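PDB 4WGJ: BepC protein from Bartonella tribocorum, which probably transfers AMP from ATP to threonine or tyrosine residues of target proteins through its Fic domain, the part crystallised here with an ATP analogue. Local coordinates for residues 64-67 with 68-72; 132-135 with 136-139. All blocks are in the same frame, centred on the assembly; numbering follows the deposited sequence.

Contact 1. Residues 64-67 with 68-72; sequences LIHW and SLFHK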
loop_
_atom_site.group_PDB
_atom_site.type_symbol
_atom_site.label_atom_id
_atom_site.label_comp_id
_atom_site.label_asym_id
_atom_site.label_seq_id
_atom_site.Cartn_x
_atom_site.Cartn_y
_atom_site.Cartn_z
ATOM N N LEU A 64 4.638 -9.313 2.191
ATOM C CA LEU A 64 5.330 -10.051 1.117
ATOM C C LEU A 64 5.292 -9.242 -0.179
ATOM O O LEU A 64 6.280 -9.150 -0.923
ATOM C CB LEU A 64 4.687 -11.421 0.897
ATOM C CG LEU A 64 5.095 -12.126 -0.408
ATOM C CD1 LEU A 64 6.571 -12.499 -0.386
ATOM C CD2 LEU A 64 4.211 -13.358 -0.655
ATOM N N ILE A 65 4.135 -8.653 -0.449
ATOM C CA ILE A 65 4.003 -7.768 -1.600
ATOM C C ILE A 65 4.982 -6.603 -1.477
ATOM O O ILE A 65 5.717 -6.288 -2.430
ATOM C CB ILE A 65 2.574 -7.243 -1.738
ATOM C CG1 ILE A 65 1.675 -8.368 -2.257
ATOM C CG2 ILE A 65 2.534 -6.038 -2.689
ATOM C CD1 ILE A 65 0.185 -8.034 -2.193
ATOM N N HIS A 66 5.023 -5.987 -0.297
ATOM C CA HIS A 66 5.873 -4.817 -0.137
ATOM C C HIS A 66 7.346 -5.211 -0.312
ATOM O O HIS A 66 8.102 -4.511 -1.002
ATOM C CB HIS A 66 5.625 -4.147 1.226
ATOM C CG HIS A 66 6.278 -2.806 1.362
ATOM N ND1 HIS A 66 7.547 -2.650 1.872
ATOM C CD2 HIS A 66 5.844 -1.561 1.044
ATOM C CE1 HIS A 66 7.864 -1.365 1.877
ATOM N NE2 HIS A 66 6.848 -0.683 1.374
ATOM N N TRP A 67 7.748 -6.342 0.271
ATOM C CA TRP A 67 9.126 -6.800 0.108
ATOM C C TRP A 67 9.419 -7.047 -1.369
ATOM O O TRP A 67 10.455 -6.626 -1.903
ATOM C CB TRP A 67 9.403 -8.084 0.913
ATOM C CG TRP A 67 10.850 -8.495 0.797
ATOM C CD1 TRP A 67 11.887 -8.062 1.568
ATOM C CD2 TRP A 67 11.415 -9.369 -0.185
ATOM N NE1 TRP A 67 13.069 -8.620 1.133
ATOM C CE2 TRP A 67 12.805 -9.426 0.055
ATOM C CE3 TRP A 67 10.880 -10.124 -1.234
ATOM C CZ2 TRP A 67 13.663 -10.209 -0.705
ATOM C CZ3 TRP A 67 11.733 -10.898 -1.993
ATOM C CH2 TRP A 67 13.111 -10.930 -1.733
ATOM N N SER A 68 8.504 -7.739 -2.031
ATOM C CA SER A 68 8.708 -8.083 -3.437
ATOM C C SER A 68 8.881 -6.846 -4.324
ATOM O O SER A 68 9.722 -6.824 -5.233
ATOM C CB SER A 68 7.531 -8.932 -3.934
ATOM O OG SER A 68 7.443 -10.146 -3.204
ATOM N N LEU A 69 8.082 -5.817 -4.070
ATOM C CA LEU A 69 8.154 -4.601 -4.865
ATOM C C LEU A 69 9.343 -3.723 -4.495
ATOM O O LEU A 69 9.904 -3.060 -5.363
ATOM C CB LEU A 69 6.857 -3.792 -4.719
ATOM C CG LEU A 69 5.620 -4.511 -5.260
ATOM C CD1 LEU A 69 4.401 -3.582 -5.170
ATOM C CD2 LEU A 69 5.832 -4.959 -6.706
ATOM N N PHE A 70 9.728 -3.715 -3.219
ATOM C CA PHE A 70 10.653 -2.675 -2.741
ATOM C C PHE A 70 12.006 -3.155 -2.197
ATOM O O PHE A 70 12.796 -2.322 -1.749
ATOM C CB PHE A 70 9.961 -1.826 -1.666
ATOM C CG PHE A 70 8.890 -0.931 -2.218
ATOM C CD1 PHE A 70 9.231 0.250 -2.857
ATOM C CD2 PHE A 70 7.550 -1.284 -2.138
ATOM C CE1 PHE A 70 8.255 1.080 -3.396
ATOM C CE2 PHE A 70 6.569 -0.456 -2.685
ATOM C CZ PHE A 70 6.942 0.729 -3.315
ATOM N N HIS A 71 12.301 -4.456 -2.252
ATOM C CA HIS A 71 13.523 -4.952 -1.595
ATOM C C HIS A 71 14.796 -4.488 -2.303
ATOM O O HIS A 71 15.867 -4.484 -1.703
ATOM C CB HIS A 71 13.529 -6.490 -1.469
ATOM C CG HIS A 71 13.696 -7.220 -2.769
ATOM N ND1 HIS A 71 14.915 -7.698 -3.202
ATOM C CD2 HIS A 71 12.800 -7.555 -3.730
ATOM C CE1 HIS A 71 14.766 -8.299 -4.370
ATOM N NE2 HIS A 71 13.494 -8.215 -4.719
ATOM N N LYS A 72 14.692 -4.113 -3.576
ATOM C CA LYS A 72 15.852 -3.557 -4.265
ATOM C C LYS A 72 16.109 -2.092 -3.865
ATOM O O LYS A 72 17.205 -1.559 -4.090
ATOM C CB LYS A 72 15.672 -3.666 -5.784
ATOM C CG LYS A 72 15.850 -5.084 -6.325
ATOM C CD LYS A 72 15.707 -5.109 -7.839
ATOM C CE LYS A 72 15.985 -6.499 -8.391
ATOM N NZ LYS A 72 17.323 -6.993 -7.965
#

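Contact 2. Residues 132-135 with 136-139; sequences GLSH and QEFA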
loop_
_atom_site.group_PDB
_atom_site.type_symbol
_atom_site.label_atom_id
_atom_site.label_comp_id
_atom_site.label_asym_id
_atom_site.label_seq_id
_atom_site.Cartn_x
_atom_site.Cartn_y
_atom_site.Cartn_z
ATOM N N GLY A 132 -17.143 -15.268 -5.485
ATOM C CA GLY A 132 -18.561 -15.511 -5.709
ATOM C C GLY A 132 -19.424 -14.263 -5.806
ATOM O O GLY A 132 -20.608 -14.292 -5.447
ATOM N N LEU A 133 -18.844 -13.176 -6.312
ATOM C CA LEU A 133 -19.536 -11.888 -6.403
ATOM C C LEU A 133 -19.657 -11.411 -7.839
ATOM O O LEU A 133 -18.798 -11.705 -8.672
ATOM C CB LEU A 133 -18.798 -10.813 -5.592
ATOM C CG LEU A 133 -18.562 -11.047 -4.102
ATOM C CD1 LEU A 133 -17.824 -9.849 -3.491
ATOM C CD2 LEU A 133 -19.865 -11.296 -3.378
ATOM N N SER A 134 -20.708 -10.646 -8.121
ATOM C CA SER A 134 -20.839 -9.993 -9.421
ATOM C C SER A 134 -19.803 -8.882 -9.577
ATOM O O SER A 134 -19.096 -8.550 -8.628
ATOM C CB SER A 134 -22.248 -9.424 -9.592
ATOM O OG SER A 134 -22.446 -8.326 -8.715
ATOM N N HIS A 135 -19.718 -8.328 -10.784
ATOM C CA HIS A 135 -18.887 -7.165 -11.069
ATOM C C HIS A 135 -19.143 -6.034 -10.077
ATOM O O HIS A 135 -18.211 -5.507 -9.450
ATOM C CB HIS A 135 -19.147 -6.671 -12.501
ATOM C CG HIS A 135 -18.689 -5.266 -12.747
ATOM N ND1 HIS A 135 -17.358 -4.910 -12.778
ATOM C CD2 HIS A 135 -19.388 -4.127 -12.969
ATOM C CE1 HIS A 135 -17.255 -3.612 -13.005
ATOM N NE2 HIS A 135 -18.473 -3.113 -13.126
ATOM N N GLN A 136 -20.415 -5.677 -9.936
ATOM C CA GLN A 136 -20.818 -4.554 -9.098
ATOM C C GLN A 136 -20.517 -4.817 -7.629
ATOM O O GLN A 136 -20.014 -3.943 -6.921
ATOM C CB GLN A 136 -22.308 -4.262 -9.277
ATOM C CG GLN A 136 -22.755 -3.029 -8.537
ATOM C CD GLN A 136 -21.968 -1.803 -8.957
ATOM O OE1 GLN A 136 -22.054 -1.361 -10.104
ATOM N NE2 GLN A 136 -21.183 -1.256 -8.034
ATOM N N GLU A 137 -20.833 -6.026 -7.179
ATOM C CA GLU A 137 -20.598 -6.415 -5.796
ATOM C C GLU A 137 -19.114 -6.443 -5.473
ATOM O O GLU A 137 -18.700 -6.002 -4.399
ATOM C CB GLU A 137 -21.214 -7.783 -5.511
ATOM C CG GLU A 137 -22.732 -7.804 -5.575
ATOM C CD GLU A 137 -23.277 -9.212 -5.684
ATOM O OE1 GLU A 137 -22.475 -10.143 -5.938
ATOM O OE2 GLU A 137 -24.503 -9.385 -5.524
ATOM N N PHE A 138 -18.309 -6.977 -6.386
ATOM C CA PHE A 138 -16.875 -6.995 -6.144
ATOM C C PHE A 138 -16.319 -5.576 -6.082
ATOM O O PHE A 138 -15.533 -5.256 -5.201
ATOM C CB PHE A 138 -16.113 -7.778 -7.214
ATOM C CG PHE A 138 -14.624 -7.730 -7.014
ATOM C CD1 PHE A 138 -14.004 -8.617 -6.145
ATOM C CD2 PHE A 138 -13.851 -6.764 -7.648
ATOM C CE1 PHE A 138 -12.632 -8.558 -5.932
ATOM C CE2 PHE A 138 -12.486 -6.706 -7.442
ATOM C CZ PHE A 138 -11.879 -7.599 -6.581
ATOM N N ALA A 139 -16.727 -4.729 -7.022
ATOM C CA ALA A 139 -16.194 -3.370 -7.076
ATOM C C ALA A 139 -16.506 -2.615 -5.785
ATOM O O ALA A 139 -15.660 -1.887 -5.246
ATOM C CB ALA A 139 -16.752 -2.637 -8.283
HETATM O O HOH W 1 -22.700 -6.506 -11.607
#

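Contact 1. Residues 64-67 with 68-72
W67 and H71, one helical turn apart, stack their rings face to face: the six-membered ring of W67 and the imidazole lie with centroids 4.0 Å apart and planes only 11° from parallel, and W67 CH2 stands over the centre of the imidazole. The same histidine also presses its CB onto the indole, 3.5 Å from H71 CB to the centroid of the five-membered ring of W67, a CH-pi contact over the face. W67 CG is anti to the backbone N, while H71 CG sits between its own backbone N and carbonyl carbon (chi1 70°), which turns the imidazole back over the indole. A second aromatic pair, H66 and F70, forms an offset stack. Its planes are inclined at 29°, and F70 CD2 lies above the imidazole toward its rim, 3.6 Å from H66 CD2.

Among the polar contacts, L64 O receives two donors from S68. The backbone N and the hydroxyl reach it from opposite faces of the carbonyl plane, with S68 OG 2.7 Å from L64 O, so the hydroxyl is tied back to its own helix. The i to i+4 bonds continue from L69 N to I65 O and from F70 N to H66 O, but H71 N to W67 O is weak.

The I65 and L69 side chains lie side by side, pointing the same way, with I65 CG2 4.0 Å from L69 CD1.

This last part of helix 59-70 holds the Fic signature HPFRKGNGR through H66: NE2 bonds to K157 O and the ring also stacks with F155, both in that motif, which in Fic proteins shapes the nucleotide site. H66 ND1 pairs with G78 N. I65 and F70 pack between helix 30-48, through F48, C37 and V41, and helix 159-174, through A162, M165, F166 and R161.

Contact 2. Residues 132-135 with 136-139
From an extended backbone at L133 and S134 the chain turns into helical geometry at H135, and S134 occupies the N-cap of helix 135-152. S134 and E137 meet there in a capping box, each side chain accepting from the other's backbone N. S134 OG takes E137 N at 3.2 Å. In return, E137 OE1 takes S134 N at 2.9 Å, and both bonds are nearly straight. The two bonds engage the amide of the N-cap residue itself and that of E137, three residues on in the first turn. S134 OG is placed between its backbone N and carbonyl carbon (chi1 69°), from where it reaches forward over the first turn. E137 CG lies beside its backbone N, opposite the carbonyl carbon (chi1 -66°), which directs the chain back toward the serine, and its extension beyond CG gives the reach; S134 N meets OE1 from above the carboxylate plane, 39° out of it. Lying at the start of a helix, the carboxylate would be expected to interact favourably with the helix dipole.

The first regular helical bonds follow at once, F138 N to S134 O and A139 N to H135 O. The L133 side chain crosses that of E137 at a slant: L133 CB lies 3.8 Å from E137 OE1, and L133 CD1 lies 4.0 Å from F138 CA. This puts leucine carbons against the aliphatic stem and carboxylate of E137.

H135 and F138 link the cap to the rest of the domain. H135 NE2 is hydrogen-bonded to E209, the F138 ring stacks with H176, and both side chains touch T212 of strand 212-214. Another amide of the first turn is satisfied by solvent: Q136 N donates to a water whose O is 2.9 Å away, and the same water makes a weak contact with S134 OG.

Contacts 1 and 2 lie in series along the chain and within the same Fic domain, yet they are far apart in space, with about 29 Å between centres and about 13 Å between nearest atoms. Contact 1 belongs to the last part of helix 59-70 and lies close to the nucleotide: the F70 side chain is about 5 Å from the bound ATP analogue and about 11 Å from a bound glycine. Contact 2 opens helix 135-152, its centre about 22 Å from that of the chain, against about 11 Å for the centre of contact 1. Contact 1 thus lies toward a helix end close to the nucleotide, contact 2 at a helix start toward the periphery.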